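Local coordinates for flocculation protein FLO11 (Saccharomyces cerevisiae, PDB 4UYT), which mediates homotypic cell-cell adhesion between yeast cells during flocculation through its N-terminal Flo11 domain and also serves cell-substrate adhesion, invasive growth and biofilm formation, at residues Y47-H52 and V114-F119; S66-G71 and K76-L81; T95-T100 and I121-L126; N28-T33 and E57-K62. All coordinates share one frame; numbering follows the deposited sequence.

Contact 1. Residues Y47-H52 and V114-F119. With NA (sodium ion), chain G; NA (sodium ion), chain B.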
loop_
_atom_site.group_PDB
_atom_site.type_symbol
_atom_site.label_atom_id
_atom_site.label_comp_id
_atom_site.label_asym_id
_atom_site.label_seq_id
_atom_site.Cartn_x
_atom_site.Cartn_y
_atom_site.Cartn_z
ATOM N N TYR A 47 -12.500 8.361 -0.280
ATOM C CA TYR A 47 -11.572 8.818 0.766
ATOM C C TYR A 47 -10.221 9.020 0.142
ATOM O O TYR A 47 -9.780 8.237 -0.695
ATOM C CB TYR A 47 -11.442 7.756 1.887
ATOM C CG TYR A 47 -12.753 7.414 2.510
ATOM C CD1 TYR A 47 -13.623 6.508 1.921
ATOM C CD2 TYR A 47 -13.137 8.000 3.711
ATOM C CE1 TYR A 47 -14.824 6.229 2.480
ATOM C CE2 TYR A 47 -14.346 7.696 4.291
ATOM C CZ TYR A 47 -15.196 6.805 3.662
ATOM O OH TYR A 47 -16.385 6.509 4.248
ATOM N N GLN A 48 -9.560 10.080 0.608
ATOM C CA GLN A 48 -8.177 10.337 0.275
ATOM C C GLN A 48 -7.326 9.766 1.396
ATOM O O GLN A 48 -7.478 10.160 2.553
ATOM C CB GLN A 48 -7.949 11.834 0.123
ATOM C CG GLN A 48 -6.551 12.160 -0.343
ATOM C CD GLN A 48 -6.403 13.597 -0.709
ATOM O OE1 GLN A 48 -6.493 14.458 0.140
ATOM N NE2 GLN A 48 -6.183 13.872 -1.983
ATOM N N ILE A 49 -6.475 8.790 1.067
ATOM C CA ILE A 49 -5.659 8.109 2.047
ATOM C C ILE A 49 -4.192 8.314 1.751
ATOM O O ILE A 49 -3.826 8.507 0.588
ATOM C CB ILE A 49 -6.005 6.608 2.144
ATOM C CG1 ILE A 49 -5.493 5.771 0.976
ATOM C CG2 ILE A 49 -7.502 6.465 2.319
ATOM C CD1 ILE A 49 -5.697 4.278 1.156
ATOM N N THR A 50 -3.390 8.251 2.805
ATOM C CA THR A 50 -1.964 8.319 2.673
ATOM C C THR A 50 -1.392 7.027 3.280
ATOM O O THR A 50 -1.744 6.651 4.389
ATOM C CB THR A 50 -1.402 9.543 3.384
ATOM O OG1 THR A 50 -1.977 10.711 2.763
ATOM C CG2 THR A 50 0.107 9.616 3.264
ATOM N N ILE A 51 -0.483 6.418 2.543
ATOM C CA ILE A 51 0.235 5.251 2.990
ATOM C C ILE A 51 1.710 5.567 3.183
ATOM O O ILE A 51 2.244 6.444 2.503
ATOM C CB ILE A 51 0.042 4.037 2.043
ATOM C CG1 ILE A 51 0.627 4.276 0.647
ATOM C CG2 ILE A 51 -1.424 3.660 1.983
ATOM C CD1 ILE A 51 0.636 3.061 -0.270
ATOM N N HIS A 52 2.352 4.809 4.081
ATOM C CA HIS A 52 3.766 4.885 4.325
ATOM C C HIS A 52 4.301 3.468 4.245
ATOM O O HIS A 52 3.906 2.611 5.043
ATOM C CB HIS A 52 4.043 5.492 5.697
ATOM C CG HIS A 52 5.493 5.648 6.023
ATOM N ND1 HIS A 52 5.950 5.782 7.306
ATOM C CD2 HIS A 52 6.573 5.737 5.220
ATOM C CE1 HIS A 52 7.255 5.946 7.278
ATOM N NE2 HIS A 52 7.655 5.917 6.025
ATOM N N VAL A 114 -15.801 1.093 7.673
ATOM C CA VAL A 114 -15.654 0.445 6.389
ATOM C C VAL A 114 -14.193 0.044 6.198
ATOM O O VAL A 114 -13.284 0.750 6.645
ATOM C CB VAL A 114 -16.114 1.332 5.196
ATOM C CG1 VAL A 114 -17.626 1.250 4.984
ATOM C CG2 VAL A 114 -15.570 2.760 5.317
ATOM N N TRP A 115 -13.995 -1.031 5.457
ATOM C CA TRP A 115 -12.700 -1.506 5.046
ATOM C C TRP A 115 -12.138 -0.698 3.894
ATOM O O TRP A 115 -12.813 -0.383 2.904
ATOM C CB TRP A 115 -12.778 -2.953 4.571
ATOM C CG TRP A 115 -12.964 -3.972 5.657
ATOM C CD1 TRP A 115 -14.101 -4.622 5.987
ATOM C CD2 TRP A 115 -11.941 -4.481 6.509
ATOM N NE1 TRP A 115 -13.851 -5.506 6.993
ATOM C CE2 TRP A 115 -12.522 -5.467 7.324
ATOM C CE3 TRP A 115 -10.576 -4.232 6.629
ATOM C CZ2 TRP A 115 -11.785 -6.183 8.278
ATOM C CZ3 TRP A 115 -9.845 -4.964 7.546
ATOM C CH2 TRP A 115 -10.457 -5.929 8.371
ATOM N N MET A 116 -10.855 -0.438 3.979
ATOM C CA MET A 116 -10.087 -0.078 2.812
ATOM C C MET A 116 -10.227 -1.165 1.738
ATOM O O MET A 116 -10.047 -2.335 2.054
ATOM C CB MET A 116 -8.630 0.010 3.227
ATOM C CG MET A 116 -7.672 0.484 2.156
ATOM S SD MET A 116 -5.983 0.498 2.755
ATOM C CE MET A 116 -5.562 -1.230 2.597
ATOM N N PRO A 117 -10.476 -0.811 0.471
ATOM C CA PRO A 117 -10.417 -1.828 -0.589
ATOM C C PRO A 117 -8.963 -2.195 -0.807
ATOM O O PRO A 117 -8.106 -1.301 -0.833
ATOM C CB PRO A 117 -11.026 -1.093 -1.804
ATOM C CG PRO A 117 -10.693 0.371 -1.565
ATOM C CD PRO A 117 -10.738 0.545 -0.056
ATOM N N ASN A 118 -8.667 -3.474 -0.969
ATOM C CA ASN A 118 -7.293 -3.911 -1.048
ATOM C C ASN A 118 -6.704 -3.608 -2.420
ATOM O O ASN A 118 -7.382 -3.493 -3.428
ATOM C CB ASN A 118 -7.210 -5.379 -0.662
ATOM C CG ASN A 118 -7.502 -5.582 0.802
ATOM O OD1 ASN A 118 -8.360 -6.438 1.179
ATOM N ND2 ASN A 118 -6.865 -4.841 1.638
ATOM N N PHE A 119 -5.395 -3.521 -2.428
ATOM C CA PHE A 119 -4.650 -3.167 -3.616
ATOM C C PHE A 119 -3.301 -3.873 -3.544
ATOM O O PHE A 119 -2.969 -4.539 -2.565
ATOM C CB PHE A 119 -4.518 -1.628 -3.758
ATOM C CG PHE A 119 -3.881 -0.958 -2.558
ATOM C CD1 PHE A 119 -2.519 -0.891 -2.425
ATOM C CD2 PHE A 119 -4.656 -0.389 -1.563
ATOM C CE1 PHE A 119 -1.933 -0.294 -1.311
ATOM C CE2 PHE A 119 -4.090 0.222 -0.455
ATOM C CZ PHE A 119 -2.719 0.264 -0.351
HETATM NA NA NA G . -5.171 11.488 3.562
HETATM NA NA NA B . -15.477 -7.526 8.277
HETATM O O HOH W 1 -5.304 13.723 2.677
HETATM O O HOH W 2 -16.788 -7.327 10.472
#

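Contact 2. Residues S66-G71 and K76-L81. With ACT (acetate ion), chain H.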
loop_
_atom_site.group_PDB
_atom_site.type_symbol
_atom_site.label_atom_id
_atom_site.label_comp_id
_atom_site.label_asym_id
_atom_site.label_seq_id
_atom_site.Cartn_x
_atom_site.Cartn_y
_atom_site.Cartn_z
ATOM N N SER A 66 10.522 0.707 -11.834
ATOM C CA SER A 66 9.169 1.210 -11.760
ATOM C C SER A 66 8.501 0.775 -10.474
ATOM O O SER A 66 8.827 -0.264 -9.881
ATOM C CB SER A 66 8.355 0.734 -12.960
ATOM O OG SER A 66 8.157 -0.671 -12.922
ATOM N N LEU A 67 7.534 1.586 -10.073
ATOM C CA LEU A 67 6.772 1.363 -8.849
ATOM C C LEU A 67 5.385 1.932 -9.093
ATOM O O LEU A 67 5.243 3.091 -9.480
ATOM C CB LEU A 67 7.460 2.071 -7.684
ATOM C CG LEU A 67 6.788 1.895 -6.326
ATOM C CD1 LEU A 67 6.817 0.452 -5.885
ATOM C CD2 LEU A 67 7.463 2.778 -5.294
ATOM N N LYS A 68 4.364 1.113 -8.869
ATOM C CA LYS A 68 3.011 1.596 -9.051
ATOM C C LYS A 68 2.089 0.835 -8.156
ATOM O O LYS A 68 2.307 -0.338 -7.833
ATOM C CB LYS A 68 2.560 1.498 -10.490
ATOM C CG LYS A 68 2.593 0.141 -11.116
ATOM C CD LYS A 68 1.993 0.220 -12.524
ATOM C CE LYS A 68 2.188 -1.051 -13.296
ATOM N NZ LYS A 68 1.598 -0.857 -14.650
ATOM N N ILE A 69 1.034 1.522 -7.770
ATOM C CA ILE A 69 -0.057 0.924 -7.035
ATOM C C ILE A 69 -1.067 0.456 -8.095
ATOM O O ILE A 69 -1.418 1.207 -9.014
ATOM C CB ILE A 69 -0.700 1.921 -6.064
ATOM C CG1 ILE A 69 0.342 2.681 -5.272
ATOM C CG2 ILE A 69 -1.672 1.196 -5.174
ATOM C CD1 ILE A 69 -0.200 3.663 -4.278
ATOM N N ILE A 70 -1.498 -0.792 -7.986
ATOM C CA ILE A 70 -2.431 -1.372 -8.932
ATOM C C ILE A 70 -3.592 -2.003 -8.196
ATOM O O ILE A 70 -3.558 -2.222 -6.981
ATOM C CB ILE A 70 -1.734 -2.435 -9.817
ATOM C CG1 ILE A 70 -1.125 -3.583 -8.992
ATOM C CG2 ILE A 70 -0.688 -1.773 -10.705
ATOM C CD1 ILE A 70 -0.571 -4.714 -9.823
ATOM N N GLY A 71 -4.640 -2.307 -8.943
ATOM C CA GLY A 71 -5.795 -2.943 -8.357
ATOM C C GLY A 71 -6.552 -2.036 -7.404
ATOM O O GLY A 71 -7.198 -2.520 -6.506
ATOM N N LYS A 76 -8.963 6.227 -9.851
ATOM C CA LYS A 76 -7.886 5.710 -10.679
ATOM C C LYS A 76 -7.534 4.290 -10.209
ATOM O O LYS A 76 -7.262 4.059 -9.029
ATOM C CB LYS A 76 -6.658 6.606 -10.540
ATOM C CG LYS A 76 -6.876 8.004 -11.046
ATOM C CD LYS A 76 -6.822 8.083 -12.553
ATOM C CE LYS A 76 -5.430 7.724 -13.090
ATOM N NZ LYS A 76 -5.090 8.214 -14.470
ATOM N N GLY A 77 -7.533 3.340 -11.137
ATOM C CA GLY A 77 -7.197 1.978 -10.797
ATOM C C GLY A 77 -5.719 1.705 -10.595
ATOM O O GLY A 77 -5.325 0.750 -9.933
ATOM N N THR A 78 -4.906 2.551 -11.208
ATOM C CA THR A 78 -3.471 2.514 -11.101
ATOM C C THR A 78 -2.986 3.890 -10.652
ATOM O O THR A 78 -3.462 4.937 -11.128
ATOM C CB THR A 78 -2.834 2.146 -12.464
ATOM O OG1 THR A 78 -3.241 0.826 -12.819
ATOM C CG2 THR A 78 -1.305 2.219 -12.438
ATOM N N VAL A 79 -2.008 3.872 -9.746
ATOM C CA VAL A 79 -1.328 5.082 -9.287
ATOM C C VAL A 79 0.151 4.889 -9.513
ATOM O O VAL A 79 0.819 4.165 -8.789
ATOM C CB VAL A 79 -1.610 5.388 -7.794
ATOM C CG1 VAL A 79 -0.980 6.705 -7.407
ATOM C CG2 VAL A 79 -3.106 5.421 -7.535
ATOM N N GLN A 80 0.650 5.499 -10.578
ATOM C CA GLN A 80 2.067 5.428 -10.854
ATOM C C GLN A 80 2.852 6.242 -9.840
ATOM O O GLN A 80 2.558 7.412 -9.609
ATOM C CB GLN A 80 2.352 5.927 -12.269
ATOM C CG GLN A 80 3.714 5.474 -12.787
ATOM C CD GLN A 80 3.725 4.048 -13.314
ATOM O OE1 GLN A 80 2.770 3.586 -13.932
ATOM N NE2 GLN A 80 4.814 3.350 -13.072
ATOM N N LEU A 81 3.872 5.627 -9.240
ATOM C CA LEU A 81 4.732 6.331 -8.271
ATOM C C LEU A 81 6.103 6.624 -8.844
ATOM O O LEU A 81 6.679 7.659 -8.550
ATOM C CB LEU A 81 4.881 5.562 -6.950
ATOM C CG LEU A 81 3.556 5.287 -6.248
ATOM C CD1 LEU A 81 3.828 4.515 -4.969
ATOM C CD2 LEU A 81 2.785 6.561 -5.942
HETATM C C ACT H . -6.698 4.280 -14.491
HETATM O O ACT H . -7.868 4.217 -13.927
HETATM O OXT ACT H . -5.703 4.217 -13.680
HETATM C CH3 ACT H . -6.540 4.330 -15.968
HETATM O O HOH W 3 -1.469 -0.802 -14.466
HETATM O O HOH W 4 1.919 1.666 -15.723
HETATM O O HOH W 5 -4.597 -1.652 -11.838
#

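Contact 3. Residues T95-T100 and I121-L126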
loop_
_atom_site.group_PDB
_atom_site.type_symbol
_atom_site.label_atom_id
_atom_site.label_comp_id
_atom_site.label_asym_id
_atom_site.label_seq_id
_atom_site.Cartn_x
_atom_site.Cartn_y
_atom_site.Cartn_z
ATOM N N THR A 95 12.264 2.104 -0.492
ATOM C CA THR A 95 12.199 1.456 0.802
ATOM C C THR A 95 11.797 2.418 1.929
ATOM O O THR A 95 11.819 2.021 3.083
ATOM C CB THR A 95 13.508 0.700 1.126
ATOM O OG1 THR A 95 14.640 1.570 1.057
ATOM C CG2 THR A 95 13.682 -0.433 0.151
ATOM N N ASP A 96 11.358 3.636 1.595
ATOM C CA ASP A 96 10.759 4.523 2.585
ATOM C C ASP A 96 10.019 5.601 1.812
ATOM O O ASP A 96 10.600 6.616 1.419
ATOM C CB ASP A 96 11.790 5.136 3.546
ATOM C CG ASP A 96 11.147 5.786 4.747
ATOM O OD1 ASP A 96 9.966 6.156 4.648
ATOM O OD2 ASP A 96 11.823 5.904 5.777
ATOM N N PHE A 97 8.745 5.368 1.533
ATOM C CA PHE A 97 7.972 6.294 0.717
ATOM C C PHE A 97 6.574 6.419 1.223
ATOM O O PHE A 97 6.072 5.582 1.957
ATOM C CB PHE A 97 7.980 5.899 -0.770
ATOM C CG PHE A 97 7.284 4.596 -1.112
ATOM C CD1 PHE A 97 5.931 4.557 -1.408
ATOM C CD2 PHE A 97 8.002 3.380 -1.165
ATOM C CE1 PHE A 97 5.316 3.366 -1.758
ATOM C CE2 PHE A 97 7.381 2.181 -1.509
ATOM C CZ PHE A 97 6.031 2.195 -1.807
ATOM N N THR A 98 5.953 7.505 0.797
ATOM C CA THR A 98 4.560 7.741 1.022
ATOM C C THR A 98 3.842 7.920 -0.310
ATOM O O THR A 98 4.435 8.247 -1.325
ATOM C CB THR A 98 4.305 8.978 1.913
ATOM O OG1 THR A 98 4.782 10.156 1.247
ATOM C CG2 THR A 98 4.958 8.828 3.243
ATOM N N ALA A 99 2.536 7.724 -0.274
ATOM C CA ALA A 99 1.691 7.984 -1.436
ATOM C C ALA A 99 0.326 8.374 -0.935
ATOM O O ALA A 99 -0.127 7.838 0.071
ATOM C CB ALA A 99 1.602 6.758 -2.332
ATOM N N THR A 100 -0.325 9.263 -1.669
ATOM C CA THR A 100 -1.688 9.705 -1.360
ATOM C C THR A 100 -2.555 9.496 -2.585
ATOM O O THR A 100 -2.176 9.869 -3.693
ATOM C CB THR A 100 -1.683 11.178 -0.904
ATOM O OG1 THR A 100 -0.897 11.333 0.291
ATOM C CG2 THR A 100 -3.071 11.660 -0.612
ATOM N N ILE A 121 1.037 -3.316 -4.641
ATOM C CA ILE A 121 2.108 -2.439 -5.042
ATOM C C ILE A 121 3.095 -3.275 -5.852
ATOM O O ILE A 121 3.621 -4.280 -5.345
ATOM C CB ILE A 121 2.780 -1.747 -3.843
ATOM C CG1 ILE A 121 1.734 -1.039 -2.965
ATOM C CG2 ILE A 121 3.831 -0.771 -4.355
ATOM C CD1 ILE A 121 2.322 -0.272 -1.803
ATOM N N GLN A 122 3.306 -2.860 -7.101
ATOM C CA GLN A 122 4.129 -3.593 -8.042
ATOM C C GLN A 122 5.480 -2.905 -8.097
ATOM O O GLN A 122 5.595 -1.748 -8.518
ATOM C CB GLN A 122 3.453 -3.600 -9.408
ATOM C CG GLN A 122 4.200 -4.309 -10.516
ATOM C CD GLN A 122 3.542 -4.069 -11.862
ATOM O OE1 GLN A 122 2.367 -4.344 -12.046
ATOM N NE2 GLN A 122 4.294 -3.511 -12.790
ATOM N N PHE A 123 6.505 -3.666 -7.698
ATOM C CA PHE A 123 7.884 -3.207 -7.716
ATOM C C PHE A 123 8.613 -3.885 -8.879
ATOM O O PHE A 123 8.507 -5.102 -9.071
ATOM C CB PHE A 123 8.606 -3.652 -6.448
ATOM C CG PHE A 123 8.186 -2.949 -5.173
ATOM C CD1 PHE A 123 6.993 -3.269 -4.542
ATOM C CD2 PHE A 123 9.023 -2.027 -4.565
ATOM C CE1 PHE A 123 6.633 -2.639 -3.362
ATOM C CE2 PHE A 123 8.689 -1.429 -3.362
ATOM C CZ PHE A 123 7.500 -1.746 -2.754
ATOM N N GLU A 124 9.399 -3.105 -9.602
ATOM C CA GLU A 124 10.334 -3.660 -10.568
ATOM C C GLU A 124 11.673 -3.018 -10.299
ATOM O O GLU A 124 11.885 -1.842 -10.599
ATOM C CB GLU A 124 9.903 -3.380 -12.018
ATOM C CG GLU A 124 8.628 -4.072 -12.456
ATOM C CD GLU A 124 8.236 -3.766 -13.901
ATOM O OE1 GLU A 124 8.940 -3.007 -14.605
ATOM O OE2 GLU A 124 7.191 -4.289 -14.335
ATOM N N TYR A 125 12.596 -3.826 -9.785
ATOM C CA TYR A 125 13.979 -3.440 -9.639
ATOM C C TYR A 125 14.822 -4.102 -10.725
ATOM O O TYR A 125 14.480 -5.161 -11.257
ATOM C CB TYR A 125 14.513 -3.898 -8.287
ATOM C CG TYR A 125 13.903 -3.241 -7.060
ATOM C CD1 TYR A 125 14.411 -2.038 -6.580
ATOM C CD2 TYR A 125 12.917 -3.877 -6.306
ATOM C CE1 TYR A 125 13.923 -1.444 -5.421
ATOM C CE2 TYR A 125 12.438 -3.303 -5.138
ATOM C CZ TYR A 125 12.941 -2.088 -4.686
ATOM O OH TYR A 125 12.526 -1.497 -3.508
ATOM N N LEU A 126 15.928 -3.460 -11.058
ATOM C CA LEU A 126 16.931 -4.053 -11.947
ATOM C C LEU A 126 16.421 -4.323 -13.359
ATOM O O LEU A 126 16.963 -5.183 -14.049
ATOM C CB LEU A 126 17.505 -5.367 -11.368
ATOM C CG LEU A 126 18.310 -5.341 -10.070
ATOM C CD1 LEU A 126 19.040 -6.666 -9.910
ATOM C CD2 LEU A 126 19.312 -4.194 -10.037
#

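Contact 4. Residues N28-T33 and E57-K62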
loop_
_atom_site.group_PDB
_atom_site.type_symbol
_atom_site.label_atom_id
_atom_site.label_comp_id
_atom_site.label_asym_id
_atom_site.label_seq_id
_atom_site.Cartn_x
_atom_site.Cartn_y
_atom_site.Cartn_z
ATOM N N ASN A 28 11.176 -15.137 -1.144
ATOM C CA ASN A 28 12.482 -14.500 -1.118
ATOM C C ASN A 28 12.421 -12.999 -1.405
ATOM O O ASN A 28 13.334 -12.424 -1.981
ATOM C CB ASN A 28 13.427 -15.206 -2.099
ATOM C CG ASN A 28 14.862 -14.792 -1.916
ATOM O OD1 ASN A 28 15.342 -14.609 -0.799
ATOM N ND2 ASN A 28 15.564 -14.652 -3.027
ATOM N N ILE A 29 11.330 -12.364 -0.995
ATOM C CA ILE A 29 11.191 -10.911 -1.096
ATOM C C ILE A 29 11.614 -10.304 0.233
ATOM O O ILE A 29 11.213 -10.779 1.296
ATOM C CB ILE A 29 9.733 -10.476 -1.413
ATOM C CG1 ILE A 29 9.270 -11.052 -2.756
ATOM C CG2 ILE A 29 9.606 -8.957 -1.473
ATOM C CD1 ILE A 29 7.769 -11.042 -2.939
ATOM N N MET A 30 12.400 -9.236 0.193
ATOM C CA MET A 30 12.737 -8.516 1.423
ATOM C C MET A 30 11.465 -8.060 2.111
ATOM O O MET A 30 10.500 -7.665 1.463
ATOM C CB MET A 30 13.609 -7.303 1.114
ATOM C CG MET A 30 14.053 -6.530 2.350
ATOM S SD MET A 30 15.009 -5.059 1.966
ATOM C CE MET A 30 13.727 -3.998 1.311
ATOM N N GLN A 31 11.453 -8.086 3.427
ATOM C CA GLN A 31 10.296 -7.628 4.162
ATOM C C GLN A 31 10.057 -6.129 4.006
ATOM O O GLN A 31 10.962 -5.311 4.116
ATOM C CB GLN A 31 10.420 -7.970 5.621
ATOM C CG GLN A 31 10.349 -9.472 5.876
ATOM C CD GLN A 31 10.756 -9.842 7.274
ATOM O OE1 GLN A 31 10.905 -8.986 8.169
ATOM N NE2 GLN A 31 10.903 -11.128 7.492
ATOM N N TYR A 32 8.796 -5.785 3.774
ATOM C CA TYR A 32 8.298 -4.395 3.803
ATOM C C TYR A 32 7.124 -4.350 4.778
ATOM O O TYR A 32 6.457 -5.355 4.996
ATOM C CB TYR A 32 7.788 -3.942 2.426
ATOM C CG TYR A 32 8.839 -3.794 1.366
ATOM C CD1 TYR A 32 9.404 -4.910 0.753
ATOM C CD2 TYR A 32 9.211 -2.522 0.900
ATOM C CE1 TYR A 32 10.343 -4.772 -0.253
ATOM C CE2 TYR A 32 10.154 -2.382 -0.102
ATOM C CZ TYR A 32 10.721 -3.514 -0.666
ATOM O OH TYR A 32 11.644 -3.376 -1.675
ATOM N N THR A 33 6.830 -3.131 5.243
ATOM C CA THR A 33 5.642 -2.835 5.998
ATOM C C THR A 33 4.879 -1.703 5.335
ATOM O O THR A 33 5.441 -0.876 4.613
ATOM C CB THR A 33 5.964 -2.453 7.461
ATOM O OG1 THR A 33 6.801 -1.300 7.476
ATOM C CG2 THR A 33 6.645 -3.615 8.207
ATOM N N GLU A 57 15.632 -3.114 4.802
ATOM C CA GLU A 57 16.899 -2.484 4.502
ATOM C C GLU A 57 16.694 -1.390 3.482
ATOM O O GLU A 57 15.722 -1.398 2.712
ATOM C CB GLU A 57 17.879 -3.508 3.925
ATOM C CG GLU A 57 18.107 -4.750 4.784
ATOM C CD GLU A 57 18.763 -4.452 6.123
ATOM O OE1 GLU A 57 19.465 -3.427 6.242
ATOM O OE2 GLU A 57 18.590 -5.260 7.062
ATOM N N ASN A 58 17.628 -0.449 3.477
ATOM C CA ASN A 58 17.561 0.658 2.552
ATOM C C ASN A 58 18.078 0.227 1.184
ATOM O O ASN A 58 19.194 -0.271 1.069
ATOM C CB ASN A 58 18.387 1.837 3.064
ATOM C CG ASN A 58 18.186 3.074 2.221
ATOM O OD1 ASN A 58 17.063 3.489 2.004
ATOM N ND2 ASN A 58 19.267 3.642 1.704
ATOM N N ILE A 59 17.264 0.433 0.148
ATOM C CA ILE A 59 17.630 0.159 -1.235
ATOM C C ILE A 59 17.641 1.480 -1.990
ATOM O O ILE A 59 16.638 2.177 -2.091
ATOM C CB ILE A 59 16.673 -0.845 -1.899
ATOM C CG1 ILE A 59 16.698 -2.155 -1.128
ATOM C CG2 ILE A 59 17.032 -1.033 -3.370
ATOM C CD1 ILE A 59 15.741 -3.196 -1.672
ATOM N N ASP A 60 18.811 1.808 -2.516
ATOM C CA ASP A 60 18.978 3.043 -3.245
ATOM C C ASP A 60 18.037 3.142 -4.435
ATOM O O ASP A 60 17.767 2.149 -5.118
ATOM C CB ASP A 60 20.413 3.181 -3.743
ATOM C CG ASP A 60 20.720 4.586 -4.223
ATOM O OD1 ASP A 60 21.135 5.411 -3.384
ATOM O OD2 ASP A 60 20.530 4.879 -5.424
ATOM N N LEU A 61 17.570 4.358 -4.707
ATOM C CA LEU A 61 16.674 4.599 -5.833
ATOM C C LEU A 61 17.231 4.106 -7.180
ATOM O O LEU A 61 16.471 3.773 -8.076
ATOM C CB LEU A 61 16.330 6.092 -5.921
ATOM C CG LEU A 61 15.253 6.492 -6.941
ATOM C CD1 LEU A 61 13.910 5.850 -6.630
ATOM C CD2 LEU A 61 15.101 8.010 -7.024
ATOM N N LYS A 62 18.554 4.052 -7.321
ATOM C CA LYS A 62 19.147 3.679 -8.595
ATOM C C LYS A 62 18.765 2.270 -9.029
ATOM O O LYS A 62 18.762 1.961 -10.228
ATOM C CB LYS A 62 20.671 3.822 -8.553
ATOM C CG LYS A 62 21.385 2.723 -7.791
ATOM C CD LYS A 62 22.841 3.065 -7.554
ATOM C CE LYS A 62 23.563 1.902 -6.910
ATOM N NZ LYS A 62 24.964 2.278 -6.571
#

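Contact 1. Residues Y47-H52 and V114-F119
The ring of F119 receives the CG2 methyl of I51 obliquely, I51 CG2 lying 4.3 Å from F119 CZ, while the edge-to-face partner of that ring is F101. The Y47 ring meets V114 in the same slanting fashion, its OH 4.0 Å from V114 CG2. Between the two rings, I49 CD1 comes within 4.1 Å of M116 SD, the two side chains crossing at about a right angle. M116 gets there with CG anti to its backbone N (chi1 -175°) and a bend at chi3. This is interior packing of a fibronectin type III-like beta sandwich: Y47, I49 and I51 project from one face of strand 46-55 onto the end of strand 113-115 and the chain that leaves it. No hydrogen bond joins the segments; the buried Y47 OH is satisfied by the backbone N of D171, and its ring packs edge-to-face with W168. Q48, with its side chain turned from this interface, gives its backbone O to a sodium ion that S38 also binds.

Contact 2. Residues S66-G71 and K76-L81
Strands 64-70 and 79-83 form a beta hairpin, and here they run antiparallel at 156°. I69 and V79 are its hydrogen-bonded pair: I69 N donates to V79 O and V79 N to I69 O, each at 2.8 Å and nearly straight. Two residues along, L81 N reaches L67 O at 2.9 Å with a more bent N-H, while K68 and Q80 make the intervening non-hydrogen-bonded pair. The side chains of I69 and V79 lie side by side, with their CB atoms 4.0 Å apart. L81 CD1 then touches both I69 CG1 and L67 CD2, extending an apolar patch that continues onto F97 and A99. On the opposite face, the extended K68 chain passes obliquely over Q80, K68 CD resting 3.7 Å from Q80 OE1; Q80 NE2 is held by Y82 O. Near the turn, the backbone N atoms of G77 and T78 grip the two oxygens of an acetate, probably from the crystallisation liquor. Beyond the aliphatic stem, K68 NZ reaches Q80 OE1 and T78 OG1 through separate waters, and so the hairpin has one greasy face and one whose polar ends are linked through solvent.

Contact 3. Residues T95-T100 and I121-L126
Aromatic packing leads this contact. F97 and F123 approach from opposite directions, F97 CE2 standing 4.1 Å from F123 CZ. The F123 atom lies at the edge of the F97 ring, near its plane, whereas F97 CE2 meets the F123 ring obliquely. F97 CG sits between its backbone N and carbonyl carbon (chi1 66°), a torsion that sends the ring across the gap toward strand 120-125. Aliphatic contact adds to this: I121 CD1 also borders the F97 ring near its plane, 4.5 Å from F97 CZ, and the ring edge therefore faces both I121 and F123. The third kind pairs a methyl with a hydroxyl. T95 CG2 lies 4.0 Å from Y125 OH, with the two side chains crossing at about a right angle. Both residues are buried, and their polar ends are satisfied elsewhere: Y125 OH bonds to Y32 OH, and T95 OG1 to N93 OD1 and the backbone N of I59. No hydrogen bond links the two segments themselves. Strand 96-104 is an outermost strand of a four-stranded sheet and pairs with strand 46-55; strand 120-125 runs between strands 64-70 and 143-147 of the five-stranded sheet. Side chains here thus join two sheets across the core of the beta sandwich, with F144 of strand 143-147 stacked on F123 and L67 of strand 64-70 packed against F123 and I121.

Contact 4. Residues N28-T33 and E57-K62
M30 leaves its backbone fully extended through chi1 (-178°) and chi2, then turns at chi3 (72°), which lays CE against both E57 O and I59 CD1. The M30 and I59 side chains meet tip to tip, M30 CE lying 3.7 Å from I59 CD1 and 3.6 Å from E57 O. That same isoleucine methyl is 4.1 Å from Y32 OH, which comes in at about a right angle and is hydrogen-bonded to Y125 OH. E57 N donates a weak hydrogen bond to M30 SD at 3.5 Å, and E57 CB packs beside the sulfur at 3.8 Å. These residues join the start of strand 32-43 and the residues leading into it to the loop between strands 46-55 and 64-70. Within that loop, D60 OD2 accepts from K62 N at 2.9 Å in an Asx turn. T95, next to strand 96-104, accepts from I59 N through OG1. Because the sulfur takes just one weak N-H bond across the contact, the thioether holds the loop mostly by packing, its methyl wedged against a backbone carbonyl oxygen and an isoleucine tip.

The four contacts set a backbone-bonded hairpin, contact 2, against side-chain packing between sheets or loops in contacts 1, 3 and 4. Along the chain, contact 4 closes before contacts 2 and 3 open, contact 2 is nested in the loop closed by contact 1, and contact 1 interleaves with contacts 3 and 4. Strands 32-43, 46-55 and 96-104 of one sheet link contacts 1, 3 and 4; contact 1 also reaches strand 113-115 of the three-stranded sheet, and strands 64-70 and 120-125 put contacts 2 and 3 in another. Contacts 1, 2 and 3 touch one another inside the Flo11 domain, whose surface carries aromatic bands for homophilic binding; contact 4 meets contact 3, centres about 9 Å apart, but lies about 22 Å from contact 1.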